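Local coordinates for aldose 1-epimerase (PDB 1LUR), which probably catalyses the interconversion of the alpha and beta anomers of aldose sugars, at residues Val70-Ala74 and Asp133-Ala139; Asp138-Thr144 and Glu156-Asp162; Pro164-Ala168 and Asp318-Arg322. All blocks are in the same frame, centred on the assembly; numbering follows the deposited sequence.

Contact 1 (Val70-Ala74 and Asp133-Ala139); sequences VGRVA and DGLPGDA
The guanidinium of Arg72 overlaps the side chain of Leu135, whose CB lies over one of its faces, 3.6 Å from NH2, while the edge of the group is turned to the carboxylate of Asp133. The two charged planes are nearly coplanar, 17° apart, and the pair forms a side-on bidentate salt bridge: NE donates a hydrogen bond to OD2 of Asp133 at 2.9 Å, and NH2 donates one to OD1 of Asp133 at 2.7 Å. Both oxygens offer their syn lone pairs and both bonds are almost straight. A bend at chi3 (-80°) turns the head of the arginine into this position. Asp133 is itself held: its OD1 also accepts from the backbone N of Leu135, closing an Asx turn, and a water links its OD2 to the backbone N of Arg72. Beyond the carboxylate, the same guanidinium makes weak bonds to three successive carbonyls, with NH2 to Leu135 O at 3.0 Å, NH1 to Pro136 O at 3.0 Å, and NH1 and NH2 both to Gly137 O. Nearer the backbone, Leu135 CD1 packs on Val73 CG2 at 4.0 Å. With an alanine here instead of Arg72, the buried carboxylate of Asp133 would probably lose its countercharge, and the carbonyls of 135-137 their shared donor. One buried arginine is thus likely to balance the charge of Asp133 while it gathers the carbonyls of a turn, joining the loop after strand 69-70 to the start of strand 138-147.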
loop_
_atom_site.group_PDB
_atom_site.type_symbol
_atom_site.label_atom_id
_atom_site.label_comp_id
_atom_site.label_asym_id
_atom_site.label_seq_id
_atom_site.Cartn_x
_atom_site.Cartn_y
_atom_site.Cartn_z
ATOM N N VAL A 70 -4.395 4.400 1.635
ATOM C CA VAL A 70 -3.889 5.759 1.504
ATOM C C VAL A 70 -4.435 6.545 0.318
ATOM O O VAL A 70 -4.595 6.007 -0.776
ATOM C CB VAL A 70 -2.341 5.752 1.413
ATOM C CG1 VAL A 70 -1.827 7.160 1.185
ATOM C CG2 VAL A 70 -1.751 5.161 2.687
ATOM N N GLY A 71 -4.710 7.825 0.563
ATOM C CA GLY A 71 -5.236 8.724 -0.458
ATOM C C GLY A 71 -5.376 10.120 0.141
ATOM O O GLY A 71 -5.099 10.284 1.333
ATOM N N ARG A 72 -5.843 11.109 -0.628
ATOM C CA ARG A 72 -6.238 10.928 -2.023
ATOM C C ARG A 72 -5.103 10.730 -3.005
ATOM O O ARG A 72 -5.331 10.341 -4.149
ATOM C CB ARG A 72 -7.120 12.089 -2.487
ATOM C CG ARG A 72 -8.550 11.998 -1.953
ATOM C CD ARG A 72 -9.487 12.922 -2.693
ATOM N NE ARG A 72 -9.388 14.302 -2.231
ATOM C CZ ARG A 72 -9.824 15.346 -2.922
ATOM N NH1 ARG A 72 -10.383 15.170 -4.117
ATOM N NH2 ARG A 72 -9.714 16.567 -2.414
ATOM N N VAL A 73 -3.883 11.023 -2.575
ATOM C CA VAL A 73 -2.732 10.852 -3.442
ATOM C C VAL A 73 -1.654 10.196 -2.601
ATOM O O VAL A 73 -1.113 10.800 -1.669
ATOM C CB VAL A 73 -2.213 12.180 -4.007
ATOM C CG1 VAL A 73 -0.914 11.941 -4.773
ATOM C CG2 VAL A 73 -3.264 12.789 -4.927
ATOM N N ALA A 74 -1.370 8.938 -2.915
ATOM C CA ALA A 74 -0.364 8.189 -2.191
ATOM C C ALA A 74 1.021 8.777 -2.382
ATOM O O ALA A 74 1.369 9.290 -3.452
ATOM C CB ALA A 74 -0.375 6.731 -2.633
ATOM N N ASP A 133 -8.987 17.960 2.555
ATOM C CA ASP A 133 -7.541 17.790 2.451
ATOM C C ASP A 133 -6.741 18.764 1.593
ATOM O O ASP A 133 -5.547 18.555 1.385
ATOM C CB ASP A 133 -7.274 16.383 1.945
ATOM C CG ASP A 133 -8.047 16.078 0.668
ATOM O OD1 ASP A 133 -8.264 17.020 -0.127
ATOM O OD2 ASP A 133 -8.428 14.910 0.450
ATOM N N GLY A 134 -7.389 19.798 1.069
ATOM C CA GLY A 134 -6.670 20.755 0.247
ATOM C C GLY A 134 -6.353 20.322 -1.175
ATOM O O GLY A 134 -5.805 21.110 -1.949
ATOM N N LEU A 135 -6.662 19.078 -1.532
ATOM C CA LEU A 135 -6.384 18.617 -2.889
ATOM C C LEU A 135 -7.567 19.036 -3.780
ATOM O O LEU A 135 -8.682 19.236 -3.294
ATOM C CB LEU A 135 -6.146 17.097 -2.897
ATOM C CG LEU A 135 -4.784 16.665 -2.307
ATOM C CD1 LEU A 135 -4.765 15.164 -2.039
ATOM C CD2 LEU A 135 -3.650 17.045 -3.273
ATOM N N PRO A 136 -7.339 19.184 -5.092
ATOM C CA PRO A 136 -8.433 19.601 -5.980
ATOM C C PRO A 136 -9.649 18.693 -6.059
ATOM O O PRO A 136 -9.550 17.484 -5.857
ATOM C CB PRO A 136 -7.742 19.753 -7.334
ATOM C CG PRO A 136 -6.649 18.716 -7.270
ATOM C CD PRO A 136 -6.115 18.889 -5.859
ATOM N N GLY A 137 -10.800 19.307 -6.333
ATOM C CA GLY A 137 -12.053 18.583 -6.456
ATOM C C GLY A 137 -12.514 17.709 -5.309
ATOM O O GLY A 137 -12.176 17.934 -4.152
ATOM N N ASP A 138 -13.312 16.701 -5.645
ATOM C CA ASP A 138 -13.835 15.783 -4.644
ATOM C C ASP A 138 -13.856 14.360 -5.183
ATOM O O ASP A 138 -13.434 14.104 -6.311
ATOM C CB ASP A 138 -15.254 16.199 -4.252
ATOM C CG ASP A 138 -16.175 16.306 -5.454
ATOM O OD1 ASP A 138 -16.151 15.390 -6.302
ATOM O OD2 ASP A 138 -16.929 17.296 -5.552
ATOM N N ALA A 139 -14.356 13.438 -4.369
ATOM C CA ALA A 139 -14.429 12.049 -4.781
ATOM C C ALA A 139 -15.136 11.196 -3.751
ATOM O O ALA A 139 -15.068 11.460 -2.548
ATOM C CB ALA A 139 -13.027 11.498 -5.021
HETATM O O HOH W 1 -6.139 13.520 0.848
#

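Contact 2 (Asp138-Thr144 and Glu156-Asp162); sequences DAKIDVT and EHHATCD
With CG set between the backbone N and the carbonyl carbon (chi1 55°), Asp138 brings OD1 to the backbone N of Asp162 at 2.8 Å, using its syn lone pair in a nearly straight bond of 169°; OD2 of the same carboxylate binds Thr163. Further along, on the face of Ile141 and Ala159, His157 has CG anti to its carbonyl carbon (chi1 -75°), which lays the ring beside Val143, its CD2 3.6 Å from Val143 CG2, while ND1 of His157 is hydrogen-bonded to Tyr273. The two strands pair as an antiparallel hairpin. The hydrogen-bonded pairs are Lys140 with Thr160, Asp142 with His158 and Thr144 with Glu156; Ile141 with Ala159 and Val143 with His157 are non-hydrogen-bonded, and Ile141 CG1 meets Ala159 CB at 3.9 Å. On the face of Lys140, Asp142 and Thr144, a salt bridge runs along one strand, from Lys140 NZ to Asp142 OD1 at 2.7 Å, and that oxygen also bonds to Ser125 on the adjacent strand 121-129. At the open end of the hairpin, Asp138 OD1 and Asp162 OD2 approach to 4.4 Å. A water donates to Asp162 OD2 and weakly to Asp138 OD1, and together with the N-H of Asp162 it would be expected to ease the repulsion between the two acids.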
loop_
_atom_site.group_PDB
_atom_site.type_symbol
_atom_site.label_atom_id
_atom_site.label_comp_id
_atom_site.label_asym_id
_atom_site.label_seq_id
_atom_site.Cartn_x
_atom_site.Cartn_y
_atom_site.Cartn_z
ATOM N N ASP A 138 -13.312 16.701 -5.645
ATOM C CA ASP A 138 -13.835 15.783 -4.644
ATOM C C ASP A 138 -13.856 14.360 -5.183
ATOM O O ASP A 138 -13.434 14.104 -6.311
ATOM C CB ASP A 138 -15.254 16.199 -4.252
ATOM C CG ASP A 138 -16.175 16.306 -5.454
ATOM O OD1 ASP A 138 -16.151 15.390 -6.302
ATOM O OD2 ASP A 138 -16.929 17.296 -5.552
ATOM N N ALA A 139 -14.356 13.438 -4.369
ATOM C CA ALA A 139 -14.429 12.049 -4.781
ATOM C C ALA A 139 -15.136 11.196 -3.751
ATOM O O ALA A 139 -15.068 11.460 -2.548
ATOM C CB ALA A 139 -13.027 11.498 -5.021
ATOM N N LYS A 140 -15.838 10.187 -4.244
ATOM C CA LYS A 140 -16.560 9.257 -3.399
ATOM C C LYS A 140 -15.722 8.006 -3.627
ATOM O O LYS A 140 -15.680 7.485 -4.740
ATOM C CB LYS A 140 -17.990 9.042 -3.898
ATOM C CG LYS A 140 -18.758 8.041 -3.046
ATOM C CD LYS A 140 -20.157 7.792 -3.574
ATOM C CE LYS A 140 -20.809 6.645 -2.817
ATOM N NZ LYS A 140 -20.038 5.380 -2.971
ATOM N N ILE A 141 -15.038 7.552 -2.586
ATOM C CA ILE A 141 -14.194 6.377 -2.692
ATOM C C ILE A 141 -14.741 5.149 -1.983
ATOM O O ILE A 141 -15.207 5.232 -0.847
ATOM C CB ILE A 141 -12.771 6.665 -2.129
ATOM C CG1 ILE A 141 -12.146 7.858 -2.854
ATOM C CG2 ILE A 141 -11.864 5.462 -2.328
ATOM C CD1 ILE A 141 -12.291 9.168 -2.117
ATOM N N ASP A 142 -14.668 4.011 -2.670
ATOM C CA ASP A 142 -15.137 2.743 -2.137
ATOM C C ASP A 142 -14.018 1.717 -2.268
ATOM O O ASP A 142 -13.451 1.540 -3.345
ATOM C CB ASP A 142 -16.381 2.271 -2.896
ATOM C CG ASP A 142 -17.643 2.975 -2.434
ATOM O OD1 ASP A 142 -17.688 4.225 -2.470
ATOM O OD2 ASP A 142 -18.595 2.271 -2.027
ATOM N N VAL A 143 -13.695 1.063 -1.156
ATOM C CA VAL A 143 -12.648 0.054 -1.125
ATOM C C VAL A 143 -13.214 -1.257 -0.595
ATOM O O VAL A 143 -13.908 -1.275 0.428
ATOM C CB VAL A 143 -11.483 0.498 -0.216
ATOM C CG1 VAL A 143 -10.585 -0.687 0.110
ATOM C CG2 VAL A 143 -10.687 1.594 -0.912
ATOM N N THR A 144 -12.912 -2.350 -1.289
ATOM C CA THR A 144 -13.403 -3.657 -0.874
ATOM C C THR A 144 -12.283 -4.659 -0.654
ATOM O O THR A 144 -11.307 -4.691 -1.405
ATOM C CB THR A 144 -14.371 -4.255 -1.930
ATOM O OG1 THR A 144 -15.455 -3.348 -2.163
ATOM C CG2 THR A 144 -14.933 -5.601 -1.439
ATOM N N GLU A 156 -10.023 -4.015 -3.975
ATOM C CA GLU A 156 -10.531 -3.255 -5.101
ATOM C C GLU A 156 -10.597 -1.805 -4.673
ATOM O O GLU A 156 -10.992 -1.502 -3.550
ATOM C CB GLU A 156 -11.930 -3.711 -5.483
ATOM C CG GLU A 156 -12.002 -5.100 -6.059
ATOM C CD GLU A 156 -13.427 -5.595 -6.121
ATOM O OE1 GLU A 156 -14.263 -4.938 -6.789
ATOM O OE2 GLU A 156 -13.713 -6.635 -5.493
ATOM N N HIS A 157 -10.198 -0.922 -5.575
ATOM C CA HIS A 157 -10.206 0.507 -5.320
ATOM C C HIS A 157 -11.118 1.114 -6.381
ATOM O O HIS A 157 -10.849 1.000 -7.568
ATOM C CB HIS A 157 -8.783 1.067 -5.448
ATOM C CG HIS A 157 -7.896 0.739 -4.288
ATOM N ND1 HIS A 157 -6.533 0.951 -4.310
ATOM C CD2 HIS A 157 -8.181 0.251 -3.057
ATOM C CE1 HIS A 157 -6.018 0.610 -3.141
ATOM N NE2 HIS A 157 -6.998 0.183 -2.363
ATOM N N HIS A 158 -12.208 1.738 -5.949
ATOM C CA HIS A 158 -13.152 2.351 -6.871
ATOM C C HIS A 158 -13.483 3.772 -6.434
ATOM O O HIS A 158 -13.420 4.087 -5.249
ATOM C CB HIS A 158 -14.445 1.528 -6.916
ATOM C CG HIS A 158 -15.529 2.154 -7.739
ATOM N ND1 HIS A 158 -15.522 2.141 -9.119
ATOM C CD2 HIS A 158 -16.642 2.833 -7.374
ATOM C CE1 HIS A 158 -16.585 2.783 -9.568
ATOM N NE2 HIS A 158 -17.282 3.213 -8.529
ATOM N N ALA A 159 -13.844 4.623 -7.388
ATOM C CA ALA A 159 -14.186 6.002 -7.061
ATOM C C ALA A 159 -14.805 6.773 -8.214
ATOM O O ALA A 159 -14.616 6.438 -9.382
ATOM C CB ALA A 159 -12.945 6.749 -6.554
ATOM N N THR A 160 -15.549 7.816 -7.852
ATOM C CA THR A 160 -16.217 8.695 -8.801
ATOM C C THR A 160 -16.115 10.096 -8.204
ATOM O O THR A 160 -15.738 10.253 -7.036
ATOM C CB THR A 160 -17.702 8.325 -8.985
ATOM O OG1 THR A 160 -18.357 8.321 -7.714
ATOM C CG2 THR A 160 -17.830 6.952 -9.616
ATOM N N CYS A 161 -16.437 11.116 -8.993
ATOM C CA CYS A 161 -16.368 12.489 -8.499
ATOM C C CYS A 161 -17.401 13.391 -9.167
ATOM O O CYS A 161 -17.955 13.059 -10.219
ATOM C CB CYS A 161 -14.982 13.080 -8.753
ATOM S SG CYS A 161 -14.657 13.389 -10.510
ATOM N N ASP A 162 -17.646 14.535 -8.541
ATOM C CA ASP A 162 -18.598 15.515 -9.049
ATOM C C ASP A 162 -17.775 16.678 -9.571
ATOM O O ASP A 162 -18.211 17.428 -10.440
ATOM C CB ASP A 162 -19.516 16.006 -7.928
ATOM C CG ASP A 162 -20.457 14.929 -7.433
ATOM O OD1 ASP A 162 -21.173 14.348 -8.268
ATOM O OD2 ASP A 162 -20.487 14.670 -6.212
HETATM O O HOH W 2 -18.099 12.915 -5.276
#

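Contact 3 (Pro164-Ala168 and Asp318-Arg322); sequences PGLLA and DVSLR
Pro164 lays its CB 3.8 Å from Arg322 NH1, although the charge of that arginine is met by Asp85. Gly165 follows as the hydrogen-bonded partner of Leu321: its N donates to Leu321 O at 3.0 Å, and its O accepts from Leu321 N at 2.8 Å. Leu166 is the non-hydrogen-bonded partner of Ser320, and its CD2 comes within 3.9 Å of Val319 CG2. At Leu167 the backbone N meets Val319 O in a bond of 170°. Its side chain, with CG anti to the backbone N (chi1 -165°), runs beside that of Leu321, and the two CD2 atoms of Leu167 and Leu321 touch at 3.7 Å. Ala168 ends the run with CB on Val319 CG1 at 3.9 Å. Just before Val319, Asp318 OD1 accepts from Ser320 N, making an Asx turn, and also from Ser320 OG. Leu167 and Leu321 also meet Ala159 and Tyr327 of the large sheet, whereas Leu166 lies against Leu82 and Phe84. This is a two-stranded antiparallel pairing between distant parts of the chain, set against a larger sheet of the beta-rich galactose mutarotase fold.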
loop_
_atom_site.group_PDB
_atom_site.type_symbol
_atom_site.label_atom_id
_atom_site.label_comp_id
_atom_site.label_asym_id
_atom_site.label_seq_id
_atom_site.Cartn_x
_atom_site.Cartn_y
_atom_site.Cartn_z
ATOM N N PRO A 164 -13.657 17.692 -10.838
ATOM C CA PRO A 164 -12.359 17.201 -11.318
ATOM C C PRO A 164 -11.253 17.334 -10.280
ATOM O O PRO A 164 -11.142 18.356 -9.612
ATOM C CB PRO A 164 -12.072 18.082 -12.532
ATOM C CG PRO A 164 -13.411 18.561 -12.963
ATOM C CD PRO A 164 -14.127 18.810 -11.671
ATOM N N GLY A 165 -10.420 16.306 -10.168
ATOM C CA GLY A 165 -9.337 16.352 -9.205
ATOM C C GLY A 165 -8.330 15.248 -9.455
ATOM O O GLY A 165 -8.264 14.694 -10.550
ATOM N N LEU A 166 -7.551 14.927 -8.433
ATOM C CA LEU A 166 -6.542 13.883 -8.543
ATOM C C LEU A 166 -6.847 12.759 -7.556
ATOM O O LEU A 166 -7.346 13.009 -6.465
ATOM C CB LEU A 166 -5.153 14.469 -8.237
ATOM C CG LEU A 166 -4.628 15.620 -9.107
ATOM C CD1 LEU A 166 -3.472 16.319 -8.414
ATOM C CD2 LEU A 166 -4.189 15.080 -10.468
ATOM N N LEU A 167 -6.578 11.520 -7.955
ATOM C CA LEU A 167 -6.815 10.377 -7.080
ATOM C C LEU A 167 -5.852 9.253 -7.450
ATOM O O LEU A 167 -5.865 8.725 -8.572
ATOM C CB LEU A 167 -8.263 9.871 -7.156
ATOM C CG LEU A 167 -8.627 8.916 -6.002
ATOM C CD1 LEU A 167 -8.831 9.712 -4.720
ATOM C CD2 LEU A 167 -9.890 8.138 -6.328
ATOM N N ALA A 168 -4.995 8.905 -6.502
ATOM C CA ALA A 168 -4.015 7.845 -6.705
ATOM C C ALA A 168 -3.888 7.174 -5.353
ATOM O O ALA A 168 -3.219 7.685 -4.451
ATOM C CB ALA A 168 -2.691 8.441 -7.154
ATOM N N ASP A 318 -1.200 10.082 -15.757
ATOM C CA ASP A 318 -2.174 11.117 -15.442
ATOM C C ASP A 318 -3.096 10.513 -14.379
ATOM O O ASP A 318 -3.829 9.573 -14.676
ATOM C CB ASP A 318 -2.989 11.452 -16.696
ATOM C CG ASP A 318 -3.992 12.572 -16.471
ATOM O OD1 ASP A 318 -4.411 12.795 -15.311
ATOM O OD2 ASP A 318 -4.378 13.224 -17.469
ATOM N N VAL A 319 -3.063 11.029 -13.150
ATOM C CA VAL A 319 -3.930 10.477 -12.111
ATOM C C VAL A 319 -5.167 11.321 -11.829
ATOM O O VAL A 319 -5.741 11.267 -10.746
ATOM C CB VAL A 319 -3.172 10.216 -10.773
ATOM C CG1 VAL A 319 -2.085 9.174 -10.987
ATOM C CG2 VAL A 319 -2.572 11.514 -10.226
ATOM N N SER A 320 -5.599 12.095 -12.814
ATOM C CA SER A 320 -6.778 12.917 -12.612
ATOM C C SER A 320 -8.003 12.008 -12.613
ATOM O O SER A 320 -7.985 10.925 -13.199
ATOM C CB SER A 320 -6.907 13.958 -13.730
ATOM O OG SER A 320 -7.055 13.330 -14.991
ATOM N N LEU A 321 -9.049 12.443 -11.923
ATOM C CA LEU A 321 -10.308 11.711 -11.827
ATOM C C LEU A 321 -11.333 12.790 -12.156
ATOM O O LEU A 321 -11.490 13.750 -11.399
ATOM C CB LEU A 321 -10.535 11.181 -10.411
ATOM C CG LEU A 321 -11.895 10.512 -10.191
ATOM C CD1 LEU A 321 -12.050 9.328 -11.159
ATOM C CD2 LEU A 321 -12.010 10.038 -8.750
ATOM N N ARG A 322 -12.018 12.635 -13.289
ATOM C CA ARG A 322 -13.013 13.613 -13.716
ATOM C C ARG A 322 -14.441 13.071 -13.748
ATOM O O ARG A 322 -14.653 11.868 -13.917
ATOM C CB ARG A 322 -12.607 14.142 -15.090
ATOM C CG ARG A 322 -11.193 14.710 -15.086
ATOM C CD ARG A 322 -10.675 15.062 -16.470
ATOM N NE ARG A 322 -9.289 15.526 -16.403
ATOM C CZ ARG A 322 -8.913 16.727 -15.965
ATOM N NH1 ARG A 322 -9.817 17.610 -15.562
ATOM N NH2 ARG A 322 -7.624 17.031 -15.895
HETATM O O HOH W 3 -7.177 8.784 -11.051
#

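In the fold
From the N terminus, the chain leaves strand 69-70 through residues 70-74 and returns to them at 133-139, where contact 1 closes a loop of 58 residues. Contact 2 then opens on strand 138-147, sharing Asp138 and Ala139 with contact 1, and closes the short hairpin with strand 152-160. Contact 3 begins just afterwards at 164-168 and waits about 150 residues for 318-322. The three closures follow in series, none nested in or crossing another, yet they converge in space: Ala168 pairs through its backbone with Arg72 and Ala74, and Ala159 packs on Leu167 and Leu321. Together they join the nine-stranded sheet, the small two-stranded sheet and the loop leaving the seven-stranded sheet.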